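Local coordinates for glucokinase (Leishmania braziliensis MHOM/BR/75/M2904, PDB 6EDI), which probably phosphorylates D-glucose with ATP to give glucose 6-phosphate, at residues Trp36-Gly48 / Phe106-Pro118. Sequence-based numbering, arbitrary orientation.
Sequences WSSGPIYVVCDVG and FLRRVASGAVSVP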
# COMPACT_ATOMS: atom_id res chain seq x y z
N TRP A 36 -10.12 -20.48 28.75
CA TRP A 36 -10.94 -20.79 27.59
C TRP A 36 -12.45 -20.63 27.83
O TRP A 36 -13.21 -20.49 26.87
CB TRP A 36 -10.65 -22.21 27.08
CG TRP A 36 -9.25 -22.34 26.57
CD1 TRP A 36 -8.22 -23.05 27.11
CD2 TRP A 36 -8.73 -21.68 25.41
NE1 TRP A 36 -7.08 -22.88 26.35
CE2 TRP A 36 -7.37 -22.04 25.31
CE3 TRP A 36 -9.28 -20.82 24.45
CZ2 TRP A 36 -6.56 -21.57 24.27
CZ3 TRP A 36 -8.48 -20.36 23.43
CH2 TRP A 36 -7.13 -20.74 23.34
N SER A 37 -12.88 -20.68 29.09
CA SER A 37 -14.31 -20.58 29.41
C SER A 37 -14.90 -19.19 29.17
O SER A 37 -16.13 -19.05 29.08
CB SER A 37 -14.58 -21.02 30.85
OG SER A 37 -14.06 -22.31 31.09
N SER A 38 -14.06 -18.17 29.07
CA SER A 38 -14.58 -16.81 28.88
C SER A 38 -13.80 -15.97 27.87
O SER A 38 -12.66 -16.28 27.53
CB SER A 38 -14.64 -16.08 30.22
OG SER A 38 -13.34 -15.72 30.64
N GLY A 39 -14.43 -14.90 27.40
CA GLY A 39 -13.80 -14.02 26.43
C GLY A 39 -14.02 -14.43 24.99
O GLY A 39 -14.45 -15.55 24.71
N PRO A 40 -13.69 -13.52 24.05
CA PRO A 40 -13.82 -13.82 22.63
C PRO A 40 -12.87 -14.95 22.26
O PRO A 40 -11.82 -15.10 22.88
CB PRO A 40 -13.33 -12.53 21.95
CG PRO A 40 -13.21 -11.49 23.05
CD PRO A 40 -12.95 -12.27 24.30
N ILE A 41 -13.25 -15.74 21.27
CA ILE A 41 -12.36 -16.78 20.76
C ILE A 41 -12.04 -16.47 19.30
O ILE A 41 -12.94 -16.25 18.50
CB ILE A 41 -13.00 -18.17 20.86
CG1 ILE A 41 -13.30 -18.53 22.32
CG2 ILE A 41 -12.09 -19.22 20.21
CD1 ILE A 41 -12.05 -18.72 23.18
N TYR A 42 -10.75 -16.47 18.96
CA TYR A 42 -10.33 -16.24 17.59
C TYR A 42 -9.81 -17.56 16.97
O TYR A 42 -8.87 -18.17 17.48
CB TYR A 42 -9.27 -15.12 17.55
CG TYR A 42 -9.70 -13.84 18.27
CD1 TYR A 42 -10.38 -12.83 17.61
CD2 TYR A 42 -9.41 -13.65 19.62
CE1 TYR A 42 -10.78 -11.67 18.26
CE2 TYR A 42 -9.80 -12.50 20.30
CZ TYR A 42 -10.48 -11.51 19.61
OH TYR A 42 -10.85 -10.37 20.28
N VAL A 43 -10.48 -18.01 15.91
CA VAL A 43 -10.11 -19.26 15.25
C VAL A 43 -8.90 -18.99 14.37
O VAL A 43 -8.86 -17.99 13.63
CB VAL A 43 -11.29 -19.86 14.46
CG1 VAL A 43 -10.79 -20.90 13.46
CG2 VAL A 43 -12.29 -20.51 15.42
N VAL A 44 -7.90 -19.86 14.50
CA VAL A 44 -6.64 -19.67 13.82
C VAL A 44 -6.31 -20.92 13.02
O VAL A 44 -6.66 -22.05 13.40
CB VAL A 44 -5.46 -19.35 14.79
CG1 VAL A 44 -5.84 -18.26 15.73
CG2 VAL A 44 -5.04 -20.58 15.59
N CYS A 45 -5.64 -20.71 11.90
CA CYS A 45 -5.27 -21.79 11.00
C CYS A 45 -4.16 -21.28 10.09
O CYS A 45 -4.22 -20.16 9.60
CB CYS A 45 -6.47 -22.26 10.18
SG CYS A 45 -6.11 -23.51 8.90
N ASP A 46 -3.14 -22.10 9.90
CA ASP A 46 -2.07 -21.76 8.98
C ASP A 46 -1.72 -23.02 8.19
O ASP A 46 -1.73 -24.13 8.74
CB ASP A 46 -0.85 -21.21 9.73
CG ASP A 46 0.37 -21.03 8.83
OD1 ASP A 46 1.15 -22.00 8.69
OD2 ASP A 46 0.55 -19.93 8.27
N VAL A 47 -1.46 -22.84 6.90
CA VAL A 47 -1.04 -23.95 6.04
C VAL A 47 0.41 -23.74 5.58
O VAL A 47 0.79 -22.64 5.19
CB VAL A 47 -1.95 -24.06 4.82
CG1 VAL A 47 -1.53 -25.24 3.97
CG2 VAL A 47 -3.38 -24.25 5.26
N GLY A 48 1.22 -24.79 5.66
CA GLY A 48 2.60 -24.73 5.18
C GLY A 48 3.22 -26.12 5.12
O GLY A 48 3.24 -26.84 6.12
N PHE A 106 -18.91 -22.50 23.88
CA PHE A 106 -17.64 -22.14 23.25
C PHE A 106 -17.84 -21.42 21.91
O PHE A 106 -17.34 -20.31 21.70
CB PHE A 106 -16.80 -23.40 23.04
CG PHE A 106 -15.38 -23.12 22.65
CD1 PHE A 106 -14.49 -22.57 23.57
CD2 PHE A 106 -14.92 -23.42 21.37
CE1 PHE A 106 -13.17 -22.31 23.22
CE2 PHE A 106 -13.60 -23.17 21.01
CZ PHE A 106 -12.73 -22.61 21.94
N LEU A 107 -18.57 -22.06 21.01
CA LEU A 107 -18.71 -21.59 19.64
C LEU A 107 -19.42 -20.24 19.57
O LEU A 107 -19.23 -19.48 18.62
CB LEU A 107 -19.43 -22.62 18.77
CG LEU A 107 -18.72 -23.94 18.49
CD1 LEU A 107 -19.61 -24.87 17.67
CD2 LEU A 107 -17.39 -23.70 17.76
N ARG A 108 -20.25 -19.93 20.57
CA ARG A 108 -20.96 -18.65 20.54
C ARG A 108 -20.02 -17.48 20.78
O ARG A 108 -20.37 -16.34 20.51
CB ARG A 108 -22.07 -18.60 21.58
CG ARG A 108 -23.14 -19.66 21.41
CD ARG A 108 -23.60 -19.81 19.96
NE ARG A 108 -24.66 -20.81 19.88
CZ ARG A 108 -24.44 -22.12 19.89
NH1 ARG A 108 -23.20 -22.57 19.95
NH2 ARG A 108 -25.46 -22.97 19.83
N ARG A 109 -18.82 -17.77 21.29
CA ARG A 109 -17.85 -16.71 21.55
C ARG A 109 -16.81 -16.57 20.45
O ARG A 109 -15.89 -15.76 20.56
CB ARG A 109 -17.19 -16.90 22.92
CG ARG A 109 -18.15 -16.70 24.10
CD ARG A 109 -17.48 -17.00 25.41
NE ARG A 109 -17.21 -18.42 25.57
CZ ARG A 109 -16.00 -18.95 25.73
NH1 ARG A 109 -14.93 -18.16 25.77
NH2 ARG A 109 -15.86 -20.26 25.86
N VAL A 110 -16.99 -17.33 19.36
CA VAL A 110 -16.07 -17.24 18.21
C VAL A 110 -16.25 -15.88 17.57
O VAL A 110 -17.30 -15.58 17.01
CB VAL A 110 -16.31 -18.36 17.16
CG1 VAL A 110 -15.40 -18.17 15.95
CG2 VAL A 110 -16.06 -19.73 17.77
N ALA A 111 -15.22 -15.05 17.66
CA ALA A 111 -15.30 -13.67 17.19
C ALA A 111 -14.81 -13.50 15.76
O ALA A 111 -15.10 -12.49 15.11
CB ALA A 111 -14.55 -12.75 18.15
N SER A 112 -14.07 -14.50 15.26
CA SER A 112 -13.52 -14.46 13.92
C SER A 112 -12.84 -15.76 13.59
O SER A 112 -12.51 -16.56 14.48
CB SER A 112 -12.49 -13.34 13.78
OG SER A 112 -11.37 -13.60 14.62
N GLY A 113 -12.60 -15.97 12.31
CA GLY A 113 -11.82 -17.10 11.84
C GLY A 113 -10.94 -16.63 10.70
O GLY A 113 -11.33 -15.75 9.92
N ALA A 114 -9.74 -17.19 10.62
CA ALA A 114 -8.80 -16.78 9.58
C ALA A 114 -7.91 -17.94 9.18
O ALA A 114 -7.56 -18.78 10.00
CB ALA A 114 -7.94 -15.63 10.08
N VAL A 115 -7.53 -17.97 7.90
CA VAL A 115 -6.59 -18.98 7.43
C VAL A 115 -5.44 -18.31 6.71
O VAL A 115 -5.65 -17.64 5.70
CB VAL A 115 -7.25 -20.01 6.51
CG1 VAL A 115 -6.23 -21.10 6.12
CG2 VAL A 115 -8.44 -20.65 7.19
N SER A 116 -4.23 -18.48 7.25
CA SER A 116 -3.00 -18.03 6.60
C SER A 116 -2.57 -19.13 5.64
O SER A 116 -2.40 -20.28 6.05
CB SER A 116 -1.90 -17.80 7.63
OG SER A 116 -0.70 -17.35 7.01
N VAL A 117 -2.40 -18.77 4.37
CA VAL A 117 -2.00 -19.72 3.34
C VAL A 117 -0.78 -19.24 2.59
O VAL A 117 -0.60 -18.03 2.39
CB VAL A 117 -3.15 -20.02 2.35
CG1 VAL A 117 -4.30 -20.71 3.05
CG2 VAL A 117 -3.63 -18.74 1.67
N PRO A 118 0.09 -20.18 2.19
CA PRO A 118 1.32 -19.84 1.47
C PRO A 118 1.05 -19.86 -0.03
O PRO A 118 1.57 -20.72 -0.76
CB PRO A 118 2.25 -20.99 1.85
CG PRO A 118 1.33 -22.18 1.98
CD PRO A 118 -0.03 -21.63 2.41
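Arg109 grips backbone carbonyls of the turn leading into strand 41-48. Its NH2 donates to Trp36 O at 2.8 Å, near the guanidinium plane. NH1 meets Gly39 O at 2.9 Å, on a lone pair, and weakly bonds Trp36 O. The bend at chi3 (-69°) folds the group under Ser37 O, 3.3 Å above its centre. Arg109 thus holds the turn's inner side; the outward side, with Ser37, Ser38 and Pro40, faces solvent. Packing tightens inward, where Ile41 crosses Phe106 at about a right angle and Ile41 CD1 lies 3.8 Å from Phe106 CE1. Strands 41-48 and 110-117 run parallel, 14° apart, but their ladder is interrupted: Ile41 bonds Arg109 O and Ala111 N (the latter at 167°), the register slips one residue at Ala111 so that Val43 N takes Ser112 O, and regular bonding resumes at Cys45-Ser116-Val47. Buried Ser112 OG, at the Tyr42 ring edge, has no hydrogen-bonding partner. Ser116 OG donates to Asp46 OD2 (3.1 Å) on the carboxylate's anti side. The pair lies inside the mixed sheet of an actin-like ATPase domain, one strand in from its 152-156 edge; strand 51-58 flanks 41-48, helix 84-98 packs on Cys45 and Val47, and helix 399-409 on Val44, Ala114 and Ser116.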